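ESAT-6/WXG100 secretion system protein (Streptococcus gallolyticus, PDB 7JQE) probably takes part, as the extracellular region of the membrane subunit EsaA, in exporting proteins through the bacterial type VIIb secretion system. Local coordinates at residues L141-Y146 and E478-I483; A236-Y241 and D417-M422; P430-T433 and Q437-I440; I161-Q166 and S471-Y476. All coordinates share one frame; numbering follows the deposited sequence.

Followed from the N terminus, the chain illustrates how an elongated fold can be closed by nested pairs. It leaves helix 102-135, gives up residues 141-146 to contact 1 and 161-166 to contact 4, then opens contact 2 with residues 236-241 of helix 225-244 before the beta sheets. Helix 396-427 closes contact 2; contact 3 then closes a short local loop. Helix 462-491 closes contact 4 first and contact 1 last, so contacts 2 and 3, in series, lie inside both loops, and none cross. Contact 1 ties loop 141-146, and contact 4 helix 152-164, to helix 462-491. The centres of contacts 2 and 3 lie about 45 to 63 Å from those of contacts 1 and 4.

Contact 1 of 4, residues L141-Y146 and E478-I483; sequences LDINSY and ELTNEI. With EDO (1,2-ethanediol), chain O; EDO (1,2-ethanediol), chain P; EDO (1,2-ethanediol), chain L.
Ile143 and Leu141 belong to the connection between helix 102-135 and helix 152-164, and they lay this loop against one side of helix 462-491 through Thr480 and Ile483. The direct contact is methyl to methyl, with an arginine bridging beside it. CG2 of Ile143 does the touching: it lies 4.1 Å from CG2 of Thr480 and 4.3 Å from CG2 of Ile483. With CG1 of Ile143 tucked in over its own backbone (chi1 68°), this methyl branch stands anti to the carbonyl carbon, and the Ile143 and Thr480 side chains run antiparallel alongside each other. The hydroxyl of Thr480 is engaged elsewhere, with Tyr476 O and Arg127 NH1; the same arginine nitrogen, on helix 102-135, also bonds Leu141 O and so bridges loop and helix. Within the loop, a turn is closed by Tyr146 N on Ile143 O at 3.0 Å, and CB of Ser145 lies 4.1 Å above the centre of the Tyr146 ring. Ile483 continues onto Leu120 and Val123 of helix 102-135, while Leu141, Tyr146 and Thr480 all rest on Ile159 of helix 152-164.

Contact 2 of 4, residues A236-Y241 and D417-M422; sequences ALLGKY and DTASAM. With EDO (1,2-ethanediol), chain F.
Leu238 of helix 225-244 carries most of the apolar part of this contact, pressing one branch onto helix 396-427. Its CD2 lies 3.9 Å from CB of Ala419, 4.3 Å from CB of Ser420 and 3.7 Å from N of Ser420, so the methyl reaches the helix backbone itself, an approach that the short side chains at these two positions leave room for. The first two torsions of Leu238 (chi1 -59°, chi2 175°) together carry CD2 nearer to the facing helix than the first bond of the side chain suggests.

The second kind of contact sets hydrocarbon against oxygen. CD2 of Leu237 meets OG of Ser420 at 3.6 Å and O of Ser420 at 3.7 Å, which is van der Waals contact with both polar atoms.

Polar bonds lie around this apolar centre. Asp417 OD1 forms a salt bridge with Lys234 NZ, joining the same two helices, and Thr418 OG1 shares a hydrogen bond of 3.0 Å with O2 of an ethanediol that also binds Lys234 of the second subunit. Ala421 packs on Ala421 of that subunit.

The axes approach to 9.6 Å and cross at 62°. Leu238 also touches Ile416 and Ile423, and is thus a single knob seated in a hole of Ile416, Ala419, Ser420 and Ile423, at a steep crossing of two helices within a helical domain.

Contact 3 of 4, residues P430-T433 and Q437-I440; sequences PGQT and QIDI. With EDO (1,2-ethanediol), chain H; EDO (1,2-ethanediol), chain M.
The amide of Gln432 has the methylenes of Gln437 off its nitrogen end: CB of Gln437 lies 3.5 Å from NE2 of Gln432, above the amide plane but out past the nitrogen, so it approaches obliquely and does not lie over the face. CG of Gln437 follows at 4.1 Å from the same NE2. The Gln437 amide turns off elsewhere, and the two amide planes stand 79° apart, so the amide nitrogen meets the Gln437 methylenes and the glutamines do not stack. The other end of the Gln432 amide is held by its own loop, where OE1 accepts from Asp434 N; this bond limits rotation of the flat group.

Farther back along Gln432, CG touches CG1 of Ile438 at 4.0 Å, the two side chains lying antiparallel. A bend at the second torsion of Gln432 (chi2 71°) lets one side chain serve both neighbours, with its aliphatic part on Ile438 and its NE2 beside Gln437.

Ile438 packs on Gln424 and Tyr427, which seats the turn on helix 396-427. Pro430 meets Tyr192 of the second subunit. This is a short irregular loop folded back on itself, probably steadied by the bonds from Asp434 N to Gln432 OE1 and from Gln424 NE2 to Gln432 O.

Contact 4 of 4, residues I161-Q166 and S471-Y476; sequences IDLLNQ and SGVTLY. With EDO (1,2-ethanediol), chain L; EDO (1,2-ethanediol), chain S.
Leu163 and Leu164, on the last turn of helix 152-164, meet Val473 and Tyr476 on helix 462-491, making an apolar seam between two helices of the end of the molecule where the chain begins and finishes. Leu163 works with both branches. Its CD1 comes to 3.6 Å from CD2 of Tyr476 and its CD2 to 3.8 Å from the same ring atom; both methyls come from one side of the ring plane, at the CD2/CE2 flank, with CD1 approaching obliquely. CD1 of Leu163 also reaches CG1 of Val473 at 4.3 Å. One residue on, CD2 of Leu164 lies 4.0 Å from CG2 of Val473. In both the Leu163-Tyr476 and the Leu164-Val473 pair the side chains are set nearly perpendicular. Val473 thus divides its methyls between the two leucines. Leu164, unlike its partners, lies on the surface.

The Tyr476 ring swings out with CG anti to the backbone N (chi1 -161°), and its hydroxyl is bonded to Leu141 N, beside the incoming loop. Just past Leu163 the helix closes with Gln166 N on Leu163 O at 3.0 Å. Asp162, which takes no part across the contact, accepts at OD2 from Tyr146 OH and, at 2.9 Å, from O1 of an ethanediol. Val473 further packs on Phe135 of helix 102-135, and Leu475 on Val130 of the second subunit.

Between the two helices the attraction is therefore one of shape and apolar burial, while the hydroxyl's bond to Leu141 N probably helps to fix the ring against which Leu163 packs.

Contact 1 of 4, residues L141-Y146 and E478-I483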
loop_
_atom_site.group_PDB
_atom_site.type_symbol
_atom_site.label_atom_id
_atom_site.label_comp_id
_atom_site.label_asym_id
_atom_site.label_seq_id
_atom_site.Cartn_x
_atom_site.Cartn_y
_atom_site.Cartn_z
ATOM N N LEU A 141 10.852 -46.175 29.675
ATOM C CA LEU A 141 11.277 -47.362 28.949
ATOM C C LEU A 141 11.688 -48.449 29.932
ATOM O O LEU A 141 12.439 -48.192 30.876
ATOM C CB LEU A 141 12.432 -47.018 28.012
ATOM C CG LEU A 141 12.808 -48.069 26.967
ATOM C CD1 LEU A 141 11.680 -48.238 25.964
ATOM C CD2 LEU A 141 14.102 -47.681 26.269
ATOM N N ASP A 142 11.184 -49.663 29.712
ATOM C CA ASP A 142 11.429 -50.781 30.619
ATOM C C ASP A 142 12.786 -51.411 30.314
ATOM O O ASP A 142 13.004 -51.935 29.216
ATOM C CB ASP A 142 10.303 -51.807 30.501
ATOM C CG ASP A 142 10.608 -53.093 31.231
ATOM O OD1 ASP A 142 10.492 -53.118 32.476
ATOM O OD2 ASP A 142 10.963 -54.084 30.556
ATOM N N ILE A 143 13.693 -51.372 31.292
ATOM C CA ILE A 143 15.057 -51.847 31.074
ATOM C C ILE A 143 15.128 -53.356 30.887
ATOM O O ILE A 143 16.086 -53.854 30.286
ATOM C CB ILE A 143 15.973 -51.435 32.243
ATOM C CG1 ILE A 143 15.581 -52.191 33.514
ATOM C CG2 ILE A 143 15.915 -49.932 32.467
ATOM C CD1 ILE A 143 16.600 -52.086 34.634
ATOM N N ASN A 144 14.136 -54.099 31.386
ATOM C CA ASN A 144 14.226 -55.557 31.418
ATOM C C ASN A 144 14.578 -56.155 30.061
ATOM O O ASN A 144 15.289 -57.162 29.993
ATOM C CB ASN A 144 12.908 -56.145 31.925
ATOM C CG ASN A 144 12.734 -57.601 31.544
ATOM O OD1 ASN A 144 13.132 -58.502 32.282
ATOM N ND2 ASN A 144 12.130 -57.840 30.385
ATOM N N SER A 145 14.096 -55.553 28.972
ATOM C CA SER A 145 14.282 -56.154 27.654
ATOM C C SER A 145 15.750 -56.210 27.251
ATOM O O SER A 145 16.148 -57.094 26.483
ATOM C CB SER A 145 13.479 -55.377 26.608
ATOM O OG SER A 145 13.696 -55.903 25.310
ATOM N N TYR A 146 16.567 -55.282 27.746
ATOM C CA TYR A 146 17.968 -55.185 27.360
ATOM C C TYR A 146 18.912 -55.698 28.436
ATOM O O TYR A 146 20.128 -55.721 28.217
ATOM C CB TYR A 146 18.322 -53.732 27.021
ATOM C CG TYR A 146 17.177 -52.950 26.411
ATOM C CD1 TYR A 146 16.274 -52.265 27.215
ATOM C CD2 TYR A 146 16.998 -52.898 25.035
ATOM C CE1 TYR A 146 15.229 -51.556 26.670
ATOM C CE2 TYR A 146 15.951 -52.191 24.479
ATOM C CZ TYR A 146 15.071 -51.521 25.300
ATOM O OH TYR A 146 14.028 -50.816 24.752
ATOM N N GLU A 478 21.563 -43.034 27.017
ATOM C CA GLU A 478 22.681 -43.145 27.947
ATOM C C GLU A 478 22.199 -43.276 29.386
ATOM O O GLU A 478 22.806 -43.997 30.188
ATOM C CB GLU A 478 23.613 -41.942 27.786
ATOM C CG GLU A 478 24.326 -41.914 26.446
ATOM C CD GLU A 478 25.219 -40.702 26.271
ATOM O OE1 GLU A 478 25.217 -39.825 27.159
ATOM O OE2 GLU A 478 25.922 -40.626 25.240
ATOM N N LEU A 479 21.109 -42.589 29.736
ATOM C CA LEU A 479 20.568 -42.718 31.085
ATOM C C LEU A 479 19.960 -44.097 31.307
ATOM O O LEU A 479 20.095 -44.670 32.394
ATOM C CB LEU A 479 19.536 -41.626 31.346
ATOM C CG LEU A 479 20.091 -40.204 31.424
ATOM C CD1 LEU A 479 18.999 -39.185 31.115
ATOM C CD2 LEU A 479 20.698 -39.949 32.791
ATOM N N THR A 480 19.282 -44.645 30.295
ATOM C CA THR A 480 18.763 -46.003 30.422
ATOM C C THR A 480 19.900 -47.008 30.555
ATOM O O THR A 480 19.848 -47.911 31.396
ATOM C CB THR A 480 17.879 -46.351 29.225
ATOM O OG1 THR A 480 16.706 -45.533 29.240
ATOM C CG2 THR A 480 17.460 -47.813 29.288
ATOM N N ASN A 481 20.943 -46.859 29.736
ATOM C CA ASN A 481 22.086 -47.757 29.823
ATOM C C ASN A 481 22.753 -47.672 31.188
ATOM O O ASN A 481 23.241 -48.680 31.713
ATOM C CB ASN A 481 23.087 -47.435 28.714
ATOM C CG ASN A 481 24.265 -48.383 28.707
ATOM O OD1 ASN A 481 24.170 -49.503 28.205
ATOM N ND2 ASN A 481 25.383 -47.944 29.270
ATOM N N GLU A 482 22.787 -46.476 31.780
ATOM C CA GLU A 482 23.399 -46.322 33.095
ATOM C C GLU A 482 22.566 -47.002 34.174
ATOM O O GLU A 482 23.115 -47.624 35.094
ATOM C CB GLU A 482 23.600 -44.838 33.405
ATOM C CG GLU A 482 24.674 -44.175 32.544
ATOM C CD GLU A 482 24.367 -42.723 32.221
ATOM O OE1 GLU A 482 23.357 -42.197 32.729
ATOM O OE2 GLU A 482 25.134 -42.107 31.453
ATOM N N ILE A 483 21.238 -46.909 34.071
ATOM C CA ILE A 483 20.373 -47.615 35.015
ATOM C C ILE A 483 20.626 -49.116 34.950
ATOM O O ILE A 483 20.682 -49.799 35.979
ATOM C CB ILE A 483 18.897 -47.280 34.738
ATOM C CG1 ILE A 483 18.661 -45.772 34.857
ATOM C CG2 ILE A 483 17.992 -48.049 35.686
ATOM C CD1 ILE A 483 17.244 -45.351 34.568
HETATM C C1 EDO O . 14.161 -61.957 32.205
HETATM O O1 EDO O . 14.668 -60.761 31.601
HETATM C C2 EDO O . 13.856 -62.989 31.123
HETATM O O2 EDO O . 13.159 -64.104 31.694
HETATM C C1 EDO P . 10.861 -58.642 36.008
HETATM O O1 EDO P . 10.410 -58.298 34.691
HETATM C C2 EDO P . 11.926 -59.732 35.928
HETATM O O2 EDO P . 13.105 -59.235 35.282
HETATM C C1 EDO L . 13.164 -55.288 21.184
HETATM O O1 EDO L . 13.165 -54.827 22.539
HETATM C C2 EDO L . 14.389 -56.163 20.942
HETATM O O2 EDO L . 14.369 -56.653 19.595
#

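Contact 2 of 4, residues A236-Y241 and D417-M422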
loop_
_atom_site.group_PDB
_atom_site.type_symbol
_atom_site.label_atom_id
_atom_site.label_comp_id
_atom_site.label_asym_id
_atom_site.label_seq_id
_atom_site.Cartn_x
_atom_site.Cartn_y
_atom_site.Cartn_z
ATOM N N ALA A 236 -15.188 1.064 0.104
ATOM C CA ALA A 236 -15.808 0.061 0.962
ATOM C C ALA A 236 -14.798 -0.505 1.950
ATOM O O ALA A 236 -15.123 -0.727 3.123
ATOM C CB ALA A 236 -16.420 -1.055 0.115
ATOM N N LEU A 237 -13.558 -0.716 1.497
ATOM C CA LEU A 237 -12.522 -1.260 2.368
ATOM C C LEU A 237 -12.132 -0.263 3.451
ATOM O O LEU A 237 -11.991 -0.634 4.624
ATOM C CB LEU A 237 -11.303 -1.664 1.538
ATOM C CG LEU A 237 -10.048 -2.107 2.297
ATOM C CD1 LEU A 237 -10.347 -3.291 3.203
ATOM C CD2 LEU A 237 -8.911 -2.438 1.331
ATOM N N LEU A 238 -11.952 1.010 3.080
ATOM C CA LEU A 238 -11.667 2.029 4.086
ATOM C C LEU A 238 -12.763 2.079 5.139
ATOM O O LEU A 238 -12.496 2.405 6.302
ATOM C CB LEU A 238 -11.505 3.397 3.427
ATOM C CG LEU A 238 -10.400 3.512 2.377
ATOM C CD1 LEU A 238 -10.434 4.886 1.717
ATOM C CD2 LEU A 238 -9.057 3.262 3.013
ATOM N N GLY A 239 -14.001 1.770 4.754
ATOM C CA GLY A 239 -15.069 1.701 5.736
ATOM C C GLY A 239 -14.875 0.560 6.712
ATOM O O GLY A 239 -15.072 0.724 7.919
ATOM N N LYS A 240 -14.484 -0.615 6.205
ATOM C CA LYS A 240 -14.225 -1.750 7.085
ATOM C C LYS A 240 -13.152 -1.412 8.108
ATOM O O LYS A 240 -13.299 -1.708 9.302
ATOM C CB LYS A 240 -13.807 -2.971 6.266
ATOM C CG LYS A 240 -14.944 -3.890 5.862
ATOM C CD LYS A 240 -14.400 -5.136 5.178
ATOM C CE LYS A 240 -15.521 -6.070 4.750
ATOM N NZ LYS A 240 -15.068 -7.054 3.725
ATOM N N TYR A 241 -12.068 -0.780 7.659
ATOM C CA TYR A 241 -10.987 -0.419 8.567
ATOM C C TYR A 241 -11.445 0.623 9.582
ATOM O O TYR A 241 -11.176 0.490 10.783
ATOM C CB TYR A 241 -9.799 0.093 7.762
ATOM C CG TYR A 241 -8.525 0.212 8.555
ATOM C CD1 TYR A 241 -7.619 -0.846 8.618
ATOM C CD2 TYR A 241 -8.216 1.381 9.232
ATOM C CE1 TYR A 241 -6.441 -0.738 9.335
ATOM C CE2 TYR A 241 -7.044 1.497 9.952
ATOM C CZ TYR A 241 -6.160 0.434 10.003
ATOM O OH TYR A 241 -4.993 0.554 10.723
ATOM N N ASP A 417 -6.388 6.010 -2.682
ATOM C CA ASP A 417 -5.582 4.940 -3.260
ATOM C C ASP A 417 -4.473 4.508 -2.308
ATOM O O ASP A 417 -4.246 3.308 -2.116
ATOM C CB ASP A 417 -4.996 5.384 -4.602
ATOM C CG ASP A 417 -6.007 5.321 -5.738
ATOM O OD1 ASP A 417 -6.777 4.339 -5.804
ATOM O OD2 ASP A 417 -6.029 6.257 -6.565
ATOM N N THR A 418 -3.779 5.471 -1.702
ATOM C CA THR A 418 -2.682 5.147 -0.802
ATOM C C THR A 418 -3.170 4.336 0.392
ATOM O O THR A 418 -2.680 3.233 0.652
ATOM C CB THR A 418 -1.991 6.429 -0.341
ATOM O OG1 THR A 418 -1.388 7.069 -1.472
ATOM C CG2 THR A 418 -0.910 6.110 0.698
ATOM N N ALA A 419 -4.151 4.864 1.126
ATOM C CA ALA A 419 -4.613 4.185 2.332
ATOM C C ALA A 419 -5.215 2.821 2.012
ATOM O O ALA A 419 -4.983 1.847 2.738
ATOM C CB ALA A 419 -5.627 5.055 3.067
ATOM N N SER A 420 -5.995 2.727 0.935
ATOM C CA SER A 420 -6.584 1.441 0.578
ATOM C C SER A 420 -5.507 0.415 0.251
ATOM O O SER A 420 -5.640 -0.764 0.598
ATOM C CB SER A 420 -7.533 1.599 -0.605
ATOM O OG SER A 420 -8.220 0.390 -0.861
ATOM N N ALA A 421 -4.438 0.841 -0.426
ATOM C CA ALA A 421 -3.368 -0.089 -0.772
ATOM C C ALA A 421 -2.612 -0.542 0.470
ATOM O O ALA A 421 -2.224 -1.711 0.573
ATOM C CB ALA A 421 -2.415 0.551 -1.777
HETATM N N MSE A 422 -2.393 0.364 1.420
HETATM C CA MSE A 422 -1.763 0.007 2.681
HETATM C C MSE A 422 -2.600 -1.045 3.392
HETATM O O MSE A 422 -2.096 -2.100 3.775
HETATM C CB MSE A 422 -1.591 1.235 3.570
HETATM C CG MSE A 422 -0.555 2.223 3.071
HETATM SE SE MSE A 422 -0.503 3.838 4.172
HETATM C CE MSE A 422 1.122 4.638 3.444
HETATM C C1 EDO F . 0.024 12.223 -0.824
HETATM O O1 EDO F . 1.343 11.671 -0.911
HETATM C C2 EDO F . -0.933 11.193 -0.231
HETATM O O2 EDO F . -0.983 10.040 -1.081
#

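Contact 3 of 4, residues P430-T433 and Q437-I440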
loop_
_atom_site.group_PDB
_atom_site.type_symbol
_atom_site.label_atom_id
_atom_site.label_comp_id
_atom_site.label_asym_id
_atom_site.label_seq_id
_atom_site.Cartn_x
_atom_site.Cartn_y
_atom_site.Cartn_z
ATOM N N PRO A 430 -1.757 -12.863 0.860
ATOM C CA PRO A 430 -0.779 -12.379 -0.118
ATOM C C PRO A 430 -1.339 -12.429 -1.530
ATOM O O PRO A 430 -1.793 -13.474 -2.000
ATOM C CB PRO A 430 0.400 -13.340 0.061
ATOM C CG PRO A 430 0.260 -13.842 1.468
ATOM C CD PRO A 430 -1.214 -13.933 1.712
ATOM N N GLY A 431 -1.317 -11.280 -2.208
ATOM C CA GLY A 431 -1.769 -11.210 -3.586
ATOM C C GLY A 431 -3.264 -11.100 -3.775
ATOM O O GLY A 431 -3.754 -11.321 -4.887
ATOM N N GLN A 432 -4.010 -10.763 -2.726
ATOM C CA GLN A 432 -5.460 -10.662 -2.825
ATOM C C GLN A 432 -5.857 -9.352 -3.499
ATOM O O GLN A 432 -5.454 -8.272 -3.054
ATOM C CB GLN A 432 -6.090 -10.751 -1.437
ATOM C CG GLN A 432 -7.579 -10.454 -1.402
ATOM C CD GLN A 432 -8.412 -11.553 -2.032
ATOM O OE1 GLN A 432 -8.526 -11.640 -3.257
ATOM N NE2 GLN A 432 -9.004 -12.396 -1.194
ATOM N N THR A 433 -6.649 -9.447 -4.573
ATOM C CA THR A 433 -7.157 -8.260 -5.254
ATOM C C THR A 433 -8.647 -8.017 -5.052
ATOM O O THR A 433 -9.112 -6.912 -5.339
ATOM C CB THR A 433 -6.881 -8.330 -6.764
ATOM O OG1 THR A 433 -7.438 -9.537 -7.301
ATOM C CG2 THR A 433 -5.383 -8.290 -7.042
ATOM N N GLN A 437 -13.136 -9.359 0.192
ATOM C CA GLN A 437 -12.818 -10.554 0.963
ATOM C C GLN A 437 -11.870 -10.289 2.122
ATOM O O GLN A 437 -11.631 -11.198 2.922
ATOM C CB GLN A 437 -12.200 -11.622 0.052
ATOM C CG GLN A 437 -13.104 -12.054 -1.084
ATOM C CD GLN A 437 -14.441 -12.557 -0.584
ATOM O OE1 GLN A 437 -14.528 -13.626 0.021
ATOM N NE2 GLN A 437 -15.493 -11.781 -0.821
ATOM N N ILE A 438 -11.327 -9.081 2.235
ATOM C CA ILE A 438 -10.313 -8.786 3.241
ATOM C C ILE A 438 -10.998 -8.501 4.572
ATOM O O ILE A 438 -11.864 -7.625 4.663
ATOM C CB ILE A 438 -9.433 -7.606 2.802
ATOM C CG1 ILE A 438 -8.742 -7.947 1.476
ATOM C CG2 ILE A 438 -8.420 -7.262 3.883
ATOM C CD1 ILE A 438 -7.738 -6.922 1.022
ATOM N N ASP A 439 -10.609 -9.242 5.607
ATOM C CA ASP A 439 -11.175 -9.099 6.944
ATOM C C ASP A 439 -10.171 -8.376 7.834
ATOM O O ASP A 439 -8.980 -8.698 7.819
ATOM C CB ASP A 439 -11.526 -10.470 7.525
ATOM C CG ASP A 439 -12.353 -10.375 8.796
ATOM O OD1 ASP A 439 -12.025 -9.544 9.671
ATOM O OD2 ASP A 439 -13.335 -11.139 8.924
ATOM N N ILE A 440 -10.648 -7.400 8.602
ATOM C CA ILE A 440 -9.782 -6.561 9.427
ATOM C C ILE A 440 -9.760 -7.026 10.879
ATOM O O ILE A 440 -8.691 -7.237 11.452
ATOM C CB ILE A 440 -10.210 -5.082 9.322
ATOM C CG1 ILE A 440 -10.293 -4.650 7.855
ATOM C CG2 ILE A 440 -9.228 -4.198 10.072
ATOM C CD1 ILE A 440 -8.984 -4.720 7.122
HETATM C C1 EDO H . -1.095 -7.285 -2.066
HETATM O O1 EDO H . -0.990 -8.576 -2.672
HETATM C C2 EDO H . -2.286 -7.288 -1.112
HETATM O O2 EDO H . -2.175 -8.372 -0.178
HETATM C C1 EDO M . -5.289 -5.380 13.780
HETATM O O1 EDO M . -3.892 -5.660 13.611
HETATM C C2 EDO M . -6.104 -6.643 13.518
HETATM O O2 EDO M . -7.494 -6.398 13.769
#

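Contact 4 of 4, residues I161-Q166 and S471-Y476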
loop_
_atom_site.group_PDB
_atom_site.type_symbol
_atom_site.label_atom_id
_atom_site.label_comp_id
_atom_site.label_asym_id
_atom_site.label_seq_id
_atom_site.Cartn_x
_atom_site.Cartn_y
_atom_site.Cartn_z
ATOM N N ILE A 161 17.020 -47.981 18.879
ATOM C CA ILE A 161 16.074 -48.464 17.877
ATOM C C ILE A 161 14.671 -48.556 18.460
ATOM O O ILE A 161 13.679 -48.288 17.772
ATOM C CB ILE A 161 16.540 -49.816 17.308
ATOM C CG1 ILE A 161 17.831 -49.638 16.507
ATOM C CG2 ILE A 161 15.447 -50.440 16.455
ATOM C CD1 ILE A 161 18.336 -50.911 15.873
ATOM N N ASP A 162 14.561 -48.936 19.736
ATOM C CA ASP A 162 13.243 -49.013 20.362
ATOM C C ASP A 162 12.648 -47.627 20.585
ATOM O O ASP A 162 11.432 -47.441 20.455
ATOM C CB ASP A 162 13.327 -49.778 21.683
ATOM C CG ASP A 162 13.261 -51.282 21.494
ATOM O OD1 ASP A 162 12.658 -51.734 20.498
ATOM O OD2 ASP A 162 13.807 -52.015 22.346
ATOM N N LEU A 163 13.481 -46.643 20.928
ATOM C CA LEU A 163 12.965 -45.302 21.184
ATOM C C LEU A 163 12.497 -44.629 19.898
ATOM O O LEU A 163 11.472 -43.938 19.892
ATOM C CB LEU A 163 14.027 -44.454 21.882
ATOM C CG LEU A 163 14.275 -44.810 23.349
ATOM C CD1 LEU A 163 15.546 -44.160 23.877
ATOM C CD2 LEU A 163 13.077 -44.403 24.191
ATOM N N LEU A 164 13.229 -44.822 18.798
ATOM C CA LEU A 164 12.850 -44.177 17.545
ATOM C C LEU A 164 11.542 -44.731 16.992
ATOM O O LEU A 164 10.790 -43.999 16.338
ATOM C CB LEU A 164 13.971 -44.325 16.516
ATOM C CG LEU A 164 15.246 -43.538 16.822
ATOM C CD1 LEU A 164 16.312 -43.798 15.775
ATOM C CD2 LEU A 164 14.936 -42.052 16.912
ATOM N N ASN A 165 11.254 -46.009 17.234
ATOM C CA ASN A 165 9.983 -46.595 16.822
ATOM C C ASN A 165 8.862 -46.319 17.813
ATOM O O ASN A 165 7.749 -46.822 17.621
ATOM C CB ASN A 165 10.128 -48.104 16.626
ATOM C CG ASN A 165 10.931 -48.458 15.393
ATOM O OD1 ASN A 165 11.901 -49.214 15.464
ATOM N ND2 ASN A 165 10.530 -47.911 14.251
ATOM N N GLN A 166 9.127 -45.539 18.858
ATOM C CA GLN A 166 8.147 -45.264 19.896
ATOM C C GLN A 166 7.812 -43.788 20.046
ATOM O O GLN A 166 6.740 -43.469 20.569
ATOM C CB GLN A 166 8.644 -45.806 21.249
ATOM C CG GLN A 166 7.608 -45.812 22.354
ATOM C CD GLN A 166 8.094 -46.530 23.605
ATOM O OE1 GLN A 166 9.108 -47.230 23.585
ATOM N NE2 GLN A 166 7.366 -46.359 24.702
ATOM N N SER A 471 18.846 -35.352 20.122
ATOM C CA SER A 471 19.459 -35.017 21.401
ATOM C C SER A 471 18.775 -35.759 22.542
ATOM O O SER A 471 19.438 -36.331 23.415
ATOM C CB SER A 471 19.407 -33.507 21.632
ATOM O OG SER A 471 20.280 -32.829 20.747
ATOM N N GLY A 472 17.440 -35.764 22.544
ATOM C CA GLY A 472 16.719 -36.466 23.595
ATOM C C GLY A 472 16.990 -37.960 23.597
ATOM O O GLY A 472 17.170 -38.567 24.655
ATOM N N VAL A 473 17.022 -38.572 22.412
ATOM C CA VAL A 473 17.247 -40.012 22.322
ATOM C C VAL A 473 18.632 -40.371 22.844
ATOM O O VAL A 473 18.803 -41.368 23.556
ATOM C CB VAL A 473 17.042 -40.496 20.874
ATOM C CG1 VAL A 473 17.520 -41.928 20.723
ATOM C CG2 VAL A 473 15.580 -40.387 20.488
ATOM N N THR A 474 19.643 -39.572 22.498
ATOM C CA THR A 474 20.988 -39.830 23.005
ATOM C C THR A 474 21.027 -39.728 24.524
ATOM O O THR A 474 21.562 -40.612 25.204
ATOM C CB THR A 474 21.987 -38.859 22.377
ATOM O OG1 THR A 474 21.943 -38.983 20.951
ATOM C CG2 THR A 474 23.392 -39.163 22.860
ATOM N N LEU A 475 20.465 -38.651 25.075
ATOM C CA LEU A 475 20.435 -38.503 26.527
ATOM C C LEU A 475 19.641 -39.631 27.174
ATOM O O LEU A 475 20.103 -40.261 28.135
ATOM C CB LEU A 475 19.856 -37.142 26.909
ATOM C CG LEU A 475 20.760 -35.937 26.628
ATOM C CD1 LEU A 475 20.038 -34.614 26.891
ATOM C CD2 LEU A 475 22.036 -36.037 27.457
ATOM N N TYR A 476 18.442 -39.907 26.653
ATOM C CA TYR A 476 17.621 -40.963 27.237
ATOM C C TYR A 476 18.310 -42.321 27.130
ATOM O O TYR A 476 18.291 -43.113 28.080
ATOM C CB TYR A 476 16.246 -40.994 26.565
ATOM C CG TYR A 476 15.194 -41.712 27.380
ATOM C CD1 TYR A 476 14.427 -41.030 28.316
ATOM C CD2 TYR A 476 14.979 -43.077 27.227
ATOM C CE1 TYR A 476 13.470 -41.685 29.076
ATOM C CE2 TYR A 476 14.026 -43.742 27.983
ATOM C CZ TYR A 476 13.275 -43.042 28.905
ATOM O OH TYR A 476 12.330 -43.703 29.659
HETATM C C1 EDO L . 13.164 -55.288 21.184
HETATM O O1 EDO L . 13.165 -54.827 22.539
HETATM C C2 EDO L . 14.389 -56.163 20.942
HETATM O O2 EDO L . 14.369 -56.653 19.595
HETATM C C1 EDO S . 20.874 -30.233 18.414
HETATM O O1 EDO S . 20.042 -30.002 19.558
HETATM C C2 EDO S . 21.832 -29.062 18.217
HETATM O O2 EDO S . 22.671 -28.921 19.370
#